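Local coordinates for SusD superfamily protein (PDB 3JQ0), which is a SusD-family protein that probably binds nutrients, perhaps glycans, at the bacterial outer membrane, at residues G308-D313 and R438-M443; N410-E415 and K424-G429; I78-N83 and V126-Y131; Q11-N16 and N101-E106. One frame throughout, in Å; residues are numbered along the deposited sequence. Where two conformers were deposited one is given.

The four contacts form two pairs on opposite sides of the chain's centre, and the centres of contact 1 and contact 3 are about 39 Å apart. Contacts 1 and 2, with centres about 14 Å apart, share charges: Asp411 of contact 2 takes Arg310 NH1 on OD1 and Arg440 NH1 on OD2, so Arg310 and Arg440 of contact 1 end on one carboxylate. Contact 2 is nested inside the loop that contact 1 closes. The centres of contacts 3 and 4 are about 15 Å apart in the helical N-terminal part, where Gln81 OE1 comes 3.4 Å from Phe15 CZ. A sulfate, probably from the crystallisation liquor, sits at the outer end of contact 1, held by Arg310 and the backbone N of Asn311.

Contact 1: residues G308-D313 and R438-M443; sequences GFRNND and RLREFM. With SO4 (sulfate ion), chain I.
Arg440 sets CG anti to its carbonyl carbon (chi1 -71°) and runs extended from CG to NE, which carries the head of the side chain to the carbonyl of Gly308. NE donates to Gly308 O at 2.8 Å, nearly straight at 165°, with the oxygen in the guanidinium plane and the N-H in the carbonyl plane. The Phe309 ring lies alongside the arginine chain, pointing the other way, CE2 lying 3.8 Å from Arg440 CB. Met443, a selenomethionine, brings SE to the rim of that ring, 3.9 Å from CZ, a Met-aromatic contact made at the edge. Arg310 turns outward through bends at chi2 and chi3, and its NE donates to sulfate O3 at 2.9 Å. Asp313 OD2 pairs with Arg315 and stands 4.6 Å from Arg440 NE, well out of the guanidinium plane, so it offers charge alone. Arg440 NH1 pairs with Asp411 and NH2 bonds to Tyr417 OH. Arg440, near the C-terminal end of helix 430-441, thus holds the loop leading into a type II beta turn, Arg310 to Asp313.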
loop_
_atom_site.group_PDB
_atom_site.type_symbol
_atom_site.label_atom_id
_atom_site.label_comp_id
_atom_site.label_asym_id
_atom_site.label_seq_id
_atom_site.Cartn_x
_atom_site.Cartn_y
_atom_site.Cartn_z
ATOM N N GLY A 308 -17.949 -6.144 -3.404
ATOM C CA GLY A 308 -16.871 -5.171 -3.454
ATOM C C GLY A 308 -17.116 -4.013 -4.404
ATOM O O GLY A 308 -16.696 -2.886 -4.144
ATOM N N PHE A 309 -17.741 -4.325 -5.563
ATOM C CA PHE A 309 -17.746 -3.426 -6.738
ATOM C C PHE A 309 -19.097 -3.444 -7.396
ATOM O O PHE A 309 -19.728 -4.503 -7.542
ATOM C CB PHE A 309 -16.700 -3.922 -7.760
ATOM C CG PHE A 309 -15.302 -3.967 -7.222
ATOM C CD1 PHE A 309 -14.867 -5.117 -6.597
ATOM C CD2 PHE A 309 -14.428 -2.909 -7.377
ATOM C CE1 PHE A 309 -13.554 -5.215 -6.094
ATOM C CE2 PHE A 309 -13.124 -2.998 -6.878
ATOM C CZ PHE A 309 -12.711 -4.131 -6.245
ATOM N N ARG A 310 -19.517 -2.288 -7.851
ATOM C CA ARG A 310 -20.698 -2.188 -8.685
ATOM C C ARG A 310 -20.415 -2.729 -10.074
ATOM O O ARG A 310 -19.281 -2.727 -10.567
ATOM C CB ARG A 310 -21.163 -0.726 -8.809
ATOM C CG ARG A 310 -21.412 -0.001 -7.486
ATOM C CD ARG A 310 -22.470 -0.689 -6.600
ATOM N NE ARG A 310 -23.734 -0.950 -7.294
ATOM C CZ ARG A 310 -24.656 -0.024 -7.571
ATOM N NH1 ARG A 310 -24.553 1.192 -7.091
ATOM N NH2 ARG A 310 -25.722 -0.351 -8.274
ATOM N N ASN A 311 -21.489 -3.146 -10.755
ATOM C CA ASN A 311 -21.322 -3.633 -12.102
ATOM C C ASN A 311 -20.671 -2.553 -12.977
ATOM O O ASN A 311 -20.975 -1.357 -12.858
ATOM C CB ASN A 311 -22.664 -4.041 -12.688
ATOM C CG ASN A 311 -23.253 -5.304 -12.051
ATOM O OD1 ASN A 311 -22.668 -6.034 -11.245
ATOM N ND2 ASN A 311 -24.490 -5.554 -12.435
ATOM N N ASN A 312 -19.798 -2.999 -13.854
ATOM C CA ASN A 312 -19.108 -2.177 -14.814
ATOM C C ASN A 312 -17.982 -1.318 -14.229
ATOM O O ASN A 312 -17.331 -0.566 -14.979
ATOM C CB ASN A 312 -20.112 -1.355 -15.658
ATOM C CG ASN A 312 -21.146 -2.251 -16.305
ATOM O OD1 ASN A 312 -22.359 -2.211 -15.974
ATOM N ND2 ASN A 312 -20.637 -3.146 -17.099
ATOM N N ASP A 313 -17.666 -1.482 -12.950
ATOM C CA ASP A 313 -16.448 -0.927 -12.380
ATOM C C ASP A 313 -15.315 -1.864 -12.826
ATOM O O ASP A 313 -15.247 -3.008 -12.398
ATOM C CB ASP A 313 -16.573 -0.840 -10.866
ATOM C CG ASP A 313 -15.339 -0.303 -10.204
ATOM O OD1 ASP A 313 -14.245 -0.223 -10.811
ATOM O OD2 ASP A 313 -15.478 0.070 -8.991
ATOM N N ARG A 438 -11.216 4.029 -1.601
ATOM C CA ARG A 438 -9.880 3.537 -1.399
ATOM C C ARG A 438 -9.827 2.023 -1.351
ATOM O O ARG A 438 -8.869 1.403 -1.835
ATOM C CB ARG A 438 -9.226 4.138 -0.137
ATOM C CG ARG A 438 -8.929 5.610 -0.268
ATOM C CD ARG A 438 -8.197 6.158 0.947
ATOM N NE ARG A 438 -6.871 5.658 1.109
ATOM C CZ ARG A 438 -5.815 6.060 0.447
ATOM N NH1 ARG A 438 -5.902 6.977 -0.492
ATOM N NH2 ARG A 438 -4.619 5.538 0.744
ATOM N N LEU A 439 -10.857 1.396 -0.784
ATOM C CA LEU A 439 -10.932 -0.058 -0.745
ATOM C C LEU A 439 -10.943 -0.613 -2.186
ATOM O O LEU A 439 -10.198 -1.520 -2.534
ATOM C CB LEU A 439 -12.146 -0.526 0.066
ATOM C CG LEU A 439 -12.413 -2.024 0.097
ATOM C CD1 LEU A 439 -11.239 -2.863 0.523
ATOM C CD2 LEU A 439 -13.642 -2.293 0.914
ATOM N N ARG A 440 -11.831 -0.048 -2.997
ATOM C CA ARG A 440 -11.953 -0.458 -4.385
ATOM C C ARG A 440 -10.685 -0.191 -5.176
ATOM O O ARG A 440 -10.354 -0.964 -6.106
ATOM C CB ARG A 440 -13.163 0.261 -5.020
ATOM C CG ARG A 440 -14.490 -0.254 -4.497
ATOM C CD ARG A 440 -15.667 0.522 -5.051
ATOM N NE ARG A 440 -16.923 -0.110 -4.654
ATOM C CZ ARG A 440 -18.122 0.455 -4.713
ATOM N NH1 ARG A 440 -18.260 1.729 -5.020
ATOM N NH2 ARG A 440 -19.176 -0.284 -4.404
ATOM N N GLU A 441 -9.971 0.896 -4.895
ATOM C CA GLU A 441 -8.871 1.370 -5.699
ATOM C C GLU A 441 -7.563 0.614 -5.352
ATOM O O GLU A 441 -6.714 0.473 -6.243
ATOM C CB GLU A 441 -8.707 2.880 -5.445
ATOM C CG GLU A 441 -7.691 3.568 -6.319
ATOM C CD GLU A 441 -7.994 3.599 -7.825
ATOM O OE1 GLU A 441 -9.191 3.517 -8.175
ATOM O OE2 GLU A 441 -7.008 3.787 -8.614
ATOM N N PHE A 442 -7.364 0.192 -4.100
ATOM C CA PHE A 442 -6.050 -0.148 -3.585
ATOM C C PHE A 442 -5.894 -1.571 -3.076
ATOM O O PHE A 442 -4.970 -1.855 -2.320
ATOM C CB PHE A 442 -5.596 0.850 -2.491
ATOM C CG PHE A 442 -5.383 2.249 -3.035
ATOM C CD1 PHE A 442 -4.338 2.500 -3.921
ATOM C CD2 PHE A 442 -6.221 3.291 -2.683
ATOM C CE1 PHE A 442 -4.132 3.788 -4.441
ATOM C CE2 PHE A 442 -6.016 4.544 -3.195
ATOM C CZ PHE A 442 -5.031 4.781 -4.117
HETATM N N MSE A 443 -6.720 -2.523 -3.537
HETATM C CA MSE A 443 -6.485 -3.897 -3.121
HETATM C C MSE A 443 -5.085 -4.330 -3.431
HETATM O O MSE A 443 -4.567 -4.058 -4.540
HETATM C CB MSE A 443 -7.480 -4.869 -3.804
HETATM C CG MSE A 443 -8.920 -4.618 -3.528
HETATM SE SE MSE A 443 -10.054 -6.048 -4.145
HETATM C CE MSE A 443 -9.659 -7.273 -2.677
HETATM S S SO4 I . -25.098 -3.880 -9.248
HETATM O O1 SO4 I . -24.962 -5.148 -8.485
HETATM O O2 SO4 I . -26.299 -3.121 -8.914
HETATM O O3 SO4 I . -23.853 -3.259 -8.970
HETATM O O4 SO4 I . -25.336 -4.370 -10.585
#

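Contact 2: residues N410-E415 and K424-G429; sequences NDNDPE and KPDNAG
The amides of Asn412 and Asn427 stack with their planes 14° apart while the side chains cross, Asn427 ND2 lying 3.6 Å from Asn412 CG. From within the stacked amide, Asn412 OD1 accepts Asn427 N at 2.8 Å, the donor tilted 25° from the carbonyl plane. A water joins the same two residues, donating to Asn412 O and accepting from Asn427 ND2. Asp411 is the centre of an inverse gamma turn, and its backbone is gripped twice by Asp426, the first residue of the 3-10 segment 426-428: Asp426 N donates to Asp411 O at 2.9 Å, and Asp426 OD2 receives Asp411 N from above the carboxylate plane. An alanine in place of Asp426 would probably leave Asp411 N without this acceptor and the charges of Lys436 and Arg390 without their shared mate on OD1. The two carboxylates stay apart, Asp411 OD2 being 4.5 Å from Asp426 OD1, and each has its own cations: Arg310 and Arg440 serve Asp411, which also receives Tyr417 OH.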
loop_
_atom_site.group_PDB
_atom_site.type_symbol
_atom_site.label_atom_id
_atom_site.label_comp_id
_atom_site.label_asym_id
_atom_site.label_seq_id
_atom_site.Cartn_x
_atom_site.Cartn_y
_atom_site.Cartn_z
ATOM N N ASN A 410 -24.206 9.417 -5.347
ATOM C CA ASN A 410 -25.379 8.663 -5.724
ATOM C C ASN A 410 -25.226 7.153 -5.699
ATOM O O ASN A 410 -26.169 6.437 -5.999
ATOM C CB ASN A 410 -25.811 9.079 -7.155
ATOM C CG ASN A 410 -25.998 10.552 -7.281
ATOM O OD1 ASN A 410 -26.524 11.205 -6.367
ATOM N ND2 ASN A 410 -25.542 11.114 -8.392
ATOM N N ASP A 411 -24.060 6.666 -5.288
ATOM C CA ASP A 411 -23.771 5.237 -5.250
ATOM C C ASP A 411 -24.340 4.648 -3.963
ATOM O O ASP A 411 -23.625 4.509 -2.950
ATOM C CB ASP A 411 -22.294 4.966 -5.471
ATOM C CG ASP A 411 -21.916 3.501 -5.469
ATOM O OD1 ASP A 411 -22.783 2.632 -5.307
ATOM O OD2 ASP A 411 -20.677 3.268 -5.594
ATOM N N ASN A 412 -25.646 4.386 -4.011
ATOM C CA ASN A 412 -26.479 4.116 -2.832
ATOM C C ASN A 412 -27.308 2.824 -2.910
ATOM O O ASN A 412 -28.067 2.531 -1.996
ATOM C CB ASN A 412 -27.391 5.312 -2.561
ATOM C CG ASN A 412 -26.614 6.544 -2.202
ATOM O OD1 ASN A 412 -25.681 6.458 -1.415
ATOM N ND2 ASN A 412 -27.007 7.687 -2.734
ATOM N N ASP A 413 -27.229 2.102 -4.023
ATOM C CA ASP A 413 -28.172 1.024 -4.342
ATOM C C ASP A 413 -28.476 0.144 -3.132
ATOM O O ASP A 413 -27.603 -0.540 -2.584
ATOM C CB ASP A 413 -27.621 0.127 -5.428
ATOM C CG ASP A 413 -28.595 -0.955 -5.795
ATOM O OD1 ASP A 413 -29.658 -0.585 -6.340
ATOM O OD2 ASP A 413 -28.355 -2.121 -5.491
ATOM N N PRO A 414 -29.753 0.099 -2.701
ATOM C CA PRO A 414 -30.071 -0.642 -1.475
ATOM C C PRO A 414 -29.695 -2.111 -1.490
ATOM O O PRO A 414 -29.114 -2.615 -0.509
ATOM C CB PRO A 414 -31.575 -0.424 -1.317
ATOM C CG PRO A 414 -31.784 0.939 -1.863
ATOM C CD PRO A 414 -30.823 1.061 -3.027
ATOM N N GLU A 415 -29.959 -2.802 -2.582
ATOM C CA GLU A 415 -29.654 -4.233 -2.637
ATOM C C GLU A 415 -28.133 -4.465 -2.505
ATOM O O GLU A 415 -27.688 -5.359 -1.770
ATOM C CB GLU A 415 -30.169 -4.893 -3.932
ATOM C CG GLU A 415 -29.893 -6.378 -3.966
ATOM C CD GLU A 415 -30.417 -7.068 -5.202
ATOM O OE1 GLU A 415 -31.220 -6.446 -5.940
ATOM O OE2 GLU A 415 -30.011 -8.253 -5.412
ATOM N N LYS A 424 -20.350 1.174 2.831
ATOM C CA LYS A 424 -21.651 1.834 3.018
ATOM C C LYS A 424 -22.073 2.529 1.721
ATOM O O LYS A 424 -21.202 2.920 0.913
ATOM C CB LYS A 424 -21.538 2.926 4.119
ATOM C CG LYS A 424 -20.983 2.463 5.477
ATOM C CD LYS A 424 -21.945 1.526 6.238
ATOM C CE LYS A 424 -21.403 0.971 7.603
ATOM N NZ LYS A 424 -20.263 -0.044 7.402
ATOM N N PRO A 425 -23.381 2.789 1.565
ATOM C CA PRO A 425 -23.794 3.693 0.533
ATOM C C PRO A 425 -23.139 5.065 0.688
ATOM O O PRO A 425 -22.782 5.466 1.808
ATOM C CB PRO A 425 -25.306 3.785 0.753
ATOM C CG PRO A 425 -25.467 3.507 2.179
ATOM C CD PRO A 425 -24.502 2.447 2.466
ATOM N N ASP A 426 -23.029 5.789 -0.421
ATOM C CA ASP A 426 -22.516 7.144 -0.349
ATOM C C ASP A 426 -23.239 8.011 0.678
ATOM O O ASP A 426 -22.618 8.873 1.309
ATOM C CB ASP A 426 -22.587 7.836 -1.708
ATOM C CG ASP A 426 -21.615 7.327 -2.768
ATOM O OD1 ASP A 426 -20.769 6.455 -2.462
ATOM O OD2 ASP A 426 -21.735 7.832 -3.902
ATOM N N ASN A 427 -24.547 7.806 0.821
ATOM C CA ASN A 427 -25.367 8.609 1.739
ATOM C C ASN A 427 -25.037 8.392 3.204
ATOM O O ASN A 427 -25.547 9.122 4.048
ATOM C CB ASN A 427 -26.882 8.409 1.426
ATOM C CG ASN A 427 -27.350 7.023 1.685
ATOM O OD1 ASN A 427 -26.866 6.344 2.574
ATOM N ND2 ASN A 427 -28.364 6.586 0.910
ATOM N N ALA A 428 -24.124 7.467 3.536
ATOM C CA ALA A 428 -23.581 7.317 4.878
ATOM C C ALA A 428 -22.546 8.357 5.217
ATOM O O ALA A 428 -22.039 8.393 6.342
ATOM C CB ALA A 428 -23.041 5.930 5.090
ATOM N N GLY A 429 -22.176 9.155 4.244
ATOM C CA GLY A 429 -21.295 10.292 4.497
ATOM C C GLY A 429 -20.013 10.254 3.706
ATOM O O GLY A 429 -19.594 9.198 3.158
HETATM O O HOH W 1 -29.202 3.599 0.261
#

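Contact 3: residues I78-N83 and V126-Y131; sequences IINQIN and VLYLDY
The Tyr128 ring meets helix 75-91 with its edge, where Asn80 CB lies 3.9 Å from CE2 and Ile79 CG2 also comes up near the ring plane; over the centre of one face stands the backbone N of Asp130. Here an irregular segment, 126-131, following helix 97-122, is strapped across a helix of the N-terminal helical part, whose sequence belongs to the TPR clan. Asn83 fastens it. Its chi1 of -66° sets CG anti to the carbonyl carbon, and from there ND2 donates to Asp130 O at 2.8 Å and to Tyr128 O at 3.2 Å. Both oxygens lie close to the amide plane, one for each N-H, although the donor stands above the carbonyl plane of Tyr128. Arg111 donates to Asn83 OD1, which helps to fix the rotation of the amide, and Tyr115 OH also bonds to Tyr128 O. A leucine in place of Asn83 would probably leave the Asp130 carbonyl without this donor and Arg111 without its acceptor, so that the segment is held less firmly. Asn80, whose ND2 is bound to Thr132, crosses Tyr131 at about a right angle and sets OD1 3.3 Å from Tyr131 CA.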
loop_
_atom_site.group_PDB
_atom_site.type_symbol
_atom_site.label_atom_id
_atom_site.label_comp_id
_atom_site.label_asym_id
_atom_site.label_seq_id
_atom_site.Cartn_x
_atom_site.Cartn_y
_atom_site.Cartn_z
ATOM N N ILE A 78 18.151 -0.363 7.653
ATOM C CA ILE A 78 18.009 0.599 6.551
ATOM C C ILE A 78 18.231 2.013 7.031
ATOM O O ILE A 78 18.973 2.780 6.436
ATOM C CB ILE A 78 16.628 0.501 5.821
ATOM C CG1 ILE A 78 16.221 -0.964 5.562
ATOM C CG2 ILE A 78 16.600 1.355 4.594
ATOM C CD1 ILE A 78 14.855 -1.125 4.959
ATOM N N ILE A 79 17.591 2.338 8.138
ATOM C CA ILE A 79 17.731 3.650 8.761
ATOM C C ILE A 79 19.215 3.967 9.012
ATOM O O ILE A 79 19.686 5.079 8.733
ATOM C CB ILE A 79 16.847 3.754 10.032
ATOM C CG1 ILE A 79 15.363 3.771 9.625
ATOM C CG2 ILE A 79 17.192 5.004 10.858
ATOM C CD1 ILE A 79 14.403 3.482 10.783
ATOM N N ASN A 80 19.961 2.991 9.526
ATOM C CA ASN A 80 21.402 3.160 9.762
ATOM C C ASN A 80 22.101 3.603 8.490
ATOM O O ASN A 80 22.893 4.560 8.492
ATOM C CB ASN A 80 21.976 1.838 10.283
ATOM C CG ASN A 80 23.468 1.902 10.706
ATOM O OD1 ASN A 80 24.250 2.797 10.338
ATOM N ND2 ASN A 80 23.859 0.878 11.464
ATOM N N GLN A 81 21.836 2.903 7.380
ATOM C CA GLN A 81 22.473 3.279 6.124
ATOM C C GLN A 81 22.029 4.655 5.617
ATOM O O GLN A 81 22.820 5.408 5.085
ATOM C CB GLN A 81 22.238 2.187 5.047
ATOM C CG GLN A 81 22.758 0.778 5.453
ATOM C CD GLN A 81 24.189 0.753 5.727
ATOM O OE1 GLN A 81 24.970 1.126 4.864
ATOM N NE2 GLN A 81 24.578 0.278 6.928
ATOM N N ILE A 82 20.743 4.993 5.756
ATOM C CA ILE A 82 20.257 6.308 5.365
ATOM C C ILE A 82 21.021 7.373 6.168
ATOM O O ILE A 82 21.406 8.426 5.642
ATOM C CB ILE A 82 18.725 6.442 5.569
ATOM C CG1 ILE A 82 17.949 5.486 4.647
ATOM C CG2 ILE A 82 18.308 7.888 5.344
ATOM C CD1 ILE A 82 16.475 5.318 5.015
ATOM N N ASN A 83 21.151 7.137 7.471
ATOM C CA ASN A 83 21.860 8.091 8.327
ATOM C C ASN A 83 23.294 8.346 7.869
ATOM O O ASN A 83 23.784 9.483 7.852
ATOM C CB ASN A 83 21.850 7.609 9.762
ATOM C CG ASN A 83 20.442 7.585 10.382
ATOM O OD1 ASN A 83 19.500 8.200 9.880
ATOM N ND2 ASN A 83 20.300 6.868 11.480
ATOM N N VAL A 126 12.557 3.603 19.140
ATOM C CA VAL A 126 13.838 4.250 19.275
ATOM C C VAL A 126 14.045 5.196 18.107
ATOM O O VAL A 126 13.877 4.815 16.944
ATOM C CB VAL A 126 14.983 3.224 19.369
ATOM C CG1 VAL A 126 16.354 3.961 19.387
ATOM C CG2 VAL A 126 14.825 2.380 20.613
ATOM N N LEU A 127 14.469 6.420 18.409
ATOM C CA LEU A 127 14.873 7.372 17.381
ATOM C C LEU A 127 16.384 7.254 17.187
ATOM O O LEU A 127 17.205 7.860 17.892
ATOM C CB LEU A 127 14.431 8.798 17.733
ATOM C CG LEU A 127 12.938 9.076 17.644
ATOM C CD1 LEU A 127 12.579 10.491 18.151
ATOM C CD2 LEU A 127 12.435 8.830 16.186
ATOM N N TYR A 128 16.761 6.460 16.198
ATOM C CA TYR A 128 18.129 6.189 15.848
ATOM C C TYR A 128 18.468 7.110 14.673
ATOM O O TYR A 128 17.911 6.964 13.558
ATOM C CB TYR A 128 18.268 4.725 15.473
ATOM C CG TYR A 128 19.642 4.355 15.181
ATOM C CD1 TYR A 128 20.622 4.434 16.169
ATOM C CD2 TYR A 128 20.056 4.019 13.882
ATOM C CE1 TYR A 128 21.959 4.132 15.908
ATOM C CE2 TYR A 128 21.371 3.724 13.597
ATOM C CZ TYR A 128 22.328 3.800 14.623
ATOM O OH TYR A 128 23.643 3.511 14.355
ATOM N N LEU A 129 19.355 8.062 14.933
ATOM C CA LEU A 129 19.704 9.088 13.968
ATOM C C LEU A 129 21.227 9.093 13.671
ATOM O O LEU A 129 21.647 9.848 12.818
ATOM C CB LEU A 129 19.219 10.459 14.467
ATOM C CG LEU A 129 17.725 10.553 14.792
ATOM C CD1 LEU A 129 17.308 11.895 15.393
ATOM C CD2 LEU A 129 16.876 10.311 13.555
ATOM N N ASP A 130 21.975 8.139 14.248
ATOM C CA ASP A 130 23.443 7.900 14.031
ATOM C C ASP A 130 23.704 6.824 13.006
ATOM O O ASP A 130 22.771 6.153 12.510
ATOM C CB ASP A 130 24.038 7.469 15.359
ATOM C CG ASP A 130 23.831 8.527 16.419
ATOM O OD1 ASP A 130 23.872 9.727 16.060
ATOM O OD2 ASP A 130 23.570 8.158 17.584
ATOM N N TYR A 131 24.973 6.614 12.658
ATOM C CA TYR A 131 25.326 5.493 11.819
ATOM C C TYR A 131 26.581 4.861 12.358
ATOM O O TYR A 131 27.306 5.466 13.158
ATOM C CB TYR A 131 25.520 5.898 10.359
ATOM C CG TYR A 131 26.629 6.853 10.053
ATOM C CD1 TYR A 131 26.501 8.222 10.279
ATOM C CD2 TYR A 131 27.790 6.394 9.451
ATOM C CE1 TYR A 131 27.531 9.099 9.940
ATOM C CE2 TYR A 131 28.813 7.258 9.123
ATOM C CZ TYR A 131 28.676 8.603 9.378
ATOM O OH TYR A 131 29.685 9.476 9.025
#

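Contact 4: residues Q11-N16 and N101-E106; sequences QFTAFN and NYYLGE
Segments 11-16 of helix 9-25 and 101-106 of helix 97-122 run in nearly the same direction, 18° apart, with their axes 11.7 Å from each other at closest approach, and side chains of Asn16 and Tyr103 bridge the interval. Tyr103 projects its ring between Phe12 and Asn16: Phe12 CB touches CE2 at 3.7 Å, whereas Asn16 ND2 comes to the other side of the ring at its edge, 3.6 Å from CE1. The phenol oxygen extends as far as Thr13, whose OG1 is 3.0 Å from Tyr103 OH. Asn16, with CG anti to its backbone N (chi1 -172°), spans toward the partner helix and gives ND2 to Glu106 OE1 at 2.9 Å. That bond is bent, at 138°, and it meets the carboxylate oxygen on the syn side. A water uses the other end of the amide, donating to Asn16 OD1 and to Tyr103 O, so that both ends of the buried amide are engaged with the facing helix. Around this pair, helix 75-91 packs against Phe12 through Thr89 and against Tyr103 through Met85, while Phe167 of helix 149-167 and Leu175 of the following loop adjoin Glu106.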
loop_
_atom_site.group_PDB
_atom_site.type_symbol
_atom_site.label_atom_id
_atom_site.label_comp_id
_atom_site.label_asym_id
_atom_site.label_seq_id
_atom_site.Cartn_x
_atom_site.Cartn_y
_atom_site.Cartn_z
ATOM N N GLN A 11 30.294 6.758 -6.239
ATOM C CA GLN A 11 30.096 6.085 -4.956
ATOM C C GLN A 11 28.806 6.580 -4.290
ATOM O O GLN A 11 28.086 5.779 -3.658
ATOM C CB GLN A 11 31.255 6.329 -4.005
ATOM C CG GLN A 11 32.496 5.505 -4.310
ATOM C CD GLN A 11 33.722 6.105 -3.669
ATOM O OE1 GLN A 11 34.145 7.201 -4.040
ATOM N NE2 GLN A 11 34.266 5.420 -2.663
ATOM N N PHE A 12 28.513 7.886 -4.412
ATOM C CA PHE A 12 27.192 8.390 -3.976
ATOM C C PHE A 12 26.041 7.781 -4.764
ATOM O O PHE A 12 25.033 7.392 -4.152
ATOM C CB PHE A 12 27.156 9.923 -4.007
ATOM C CG PHE A 12 27.987 10.550 -2.929
ATOM C CD1 PHE A 12 29.337 10.853 -3.119
ATOM C CD2 PHE A 12 27.414 10.843 -1.713
ATOM C CE1 PHE A 12 30.068 11.415 -2.108
ATOM C CE2 PHE A 12 28.138 11.378 -0.690
ATOM C CZ PHE A 12 29.494 11.694 -0.895
ATOM N N THR A 13 26.181 7.685 -6.083
ATOM C CA THR A 13 25.152 7.085 -6.920
ATOM C C THR A 13 24.895 5.641 -6.460
ATOM O O THR A 13 23.743 5.223 -6.294
ATOM C CB THR A 13 25.555 7.119 -8.381
ATOM O OG1 THR A 13 25.690 8.484 -8.792
ATOM C CG2 THR A 13 24.532 6.392 -9.242
ATOM N N ALA A 14 25.975 4.881 -6.260
ATOM C CA ALA A 14 25.866 3.479 -5.882
ATOM C C ALA A 14 25.214 3.364 -4.506
ATOM O O ALA A 14 24.391 2.486 -4.268
ATOM C CB ALA A 14 27.253 2.822 -5.876
ATOM N N PHE A 15 25.612 4.193 -3.561
ATOM C CA PHE A 15 25.052 4.082 -2.204
ATOM C C PHE A 15 23.550 4.427 -2.201
ATOM O O PHE A 15 22.757 3.729 -1.575
ATOM C CB PHE A 15 25.827 4.966 -1.212
ATOM C CG PHE A 15 25.661 4.551 0.215
ATOM C CD1 PHE A 15 24.624 5.014 1.000
ATOM C CD2 PHE A 15 26.531 3.626 0.764
ATOM C CE1 PHE A 15 24.482 4.627 2.271
ATOM C CE2 PHE A 15 26.419 3.248 2.062
ATOM C CZ PHE A 15 25.379 3.763 2.835
ATOM N N ASN A 16 23.196 5.468 -2.939
ATOM C CA ASN A 16 21.796 5.849 -3.070
ATOM C C ASN A 16 20.967 4.729 -3.702
ATOM O O ASN A 16 19.835 4.421 -3.296
ATOM C CB ASN A 16 21.663 7.138 -3.894
ATOM C CG ASN A 16 20.263 7.680 -3.896
ATOM O OD1 ASN A 16 19.620 7.789 -2.830
ATOM N ND2 ASN A 16 19.781 8.076 -5.078
ATOM N N ASN A 101 21.761 18.255 -3.049
ATOM C CA ASN A 101 20.421 18.531 -2.533
ATOM C C ASN A 101 19.444 17.419 -2.864
ATOM O O ASN A 101 18.579 17.096 -2.059
ATOM C CB ASN A 101 19.941 19.894 -3.038
ATOM C CG ASN A 101 20.621 21.067 -2.326
ATOM O OD1 ASN A 101 21.194 20.915 -1.255
ATOM N ND2 ASN A 101 20.491 22.261 -2.912
ATOM N N TYR A 102 19.522 16.892 -4.077
ATOM C CA TYR A 102 18.586 15.857 -4.478
ATOM C C TYR A 102 18.767 14.620 -3.586
ATOM O O TYR A 102 17.801 14.025 -3.118
ATOM C CB TYR A 102 18.711 15.479 -5.967
ATOM C CG TYR A 102 17.407 14.921 -6.519
ATOM C CD1 TYR A 102 16.365 15.779 -6.899
ATOM C CD2 TYR A 102 17.161 13.550 -6.553
ATOM C CE1 TYR A 102 15.185 15.314 -7.356
ATOM C CE2 TYR A 102 15.939 13.061 -7.020
ATOM C CZ TYR A 102 14.965 13.953 -7.401
ATOM O OH TYR A 102 13.755 13.466 -7.851
ATOM N N TYR A 103 20.020 14.220 -3.365
ATOM C CA TYR A 103 20.274 13.074 -2.498
ATOM C C TYR A 103 19.766 13.329 -1.076
ATOM O O TYR A 103 19.200 12.421 -0.465
ATOM C CB TYR A 103 21.742 12.720 -2.421
ATOM C CG TYR A 103 22.382 12.086 -3.633
ATOM C CD1 TYR A 103 21.755 11.108 -4.369
ATOM C CD2 TYR A 103 23.658 12.449 -4.015
ATOM C CE1 TYR A 103 22.359 10.520 -5.417
ATOM C CE2 TYR A 103 24.249 11.893 -5.088
ATOM C CZ TYR A 103 23.622 10.919 -5.800
ATOM O OH TYR A 103 24.227 10.275 -6.875
ATOM N N LEU A 104 19.947 14.531 -0.538
ATOM C CA LEU A 104 19.469 14.838 0.794
ATOM C C LEU A 104 17.938 14.812 0.808
ATOM O O LEU A 104 17.352 14.293 1.771
ATOM C CB LEU A 104 20.027 16.176 1.276
ATOM C CG LEU A 104 21.519 16.185 1.593
ATOM C CD1 LEU A 104 22.051 17.599 1.902
ATOM C CD2 LEU A 104 21.836 15.240 2.720
ATOM N N GLY A 105 17.300 15.337 -0.244
ATOM C CA GLY A 105 15.839 15.284 -0.303
ATOM C C GLY A 105 15.377 13.841 -0.220
ATOM O O GLY A 105 14.450 13.493 0.547
ATOM N N GLU A 106 16.058 12.964 -0.950
ATOM C CA GLU A 106 15.708 11.559 -0.927
ATOM C C GLU A 106 15.974 10.884 0.410
ATOM O O GLU A 106 15.121 10.091 0.887
ATOM C CB GLU A 106 16.413 10.810 -2.045
ATOM C CG GLU A 106 16.069 11.278 -3.440
ATOM C CD GLU A 106 16.672 10.400 -4.496
ATOM O OE1 GLU A 106 17.879 10.187 -4.450
ATOM O OE2 GLU A 106 15.953 9.931 -5.443
HETATM O O HOH W 2 20.040 9.571 -0.698
#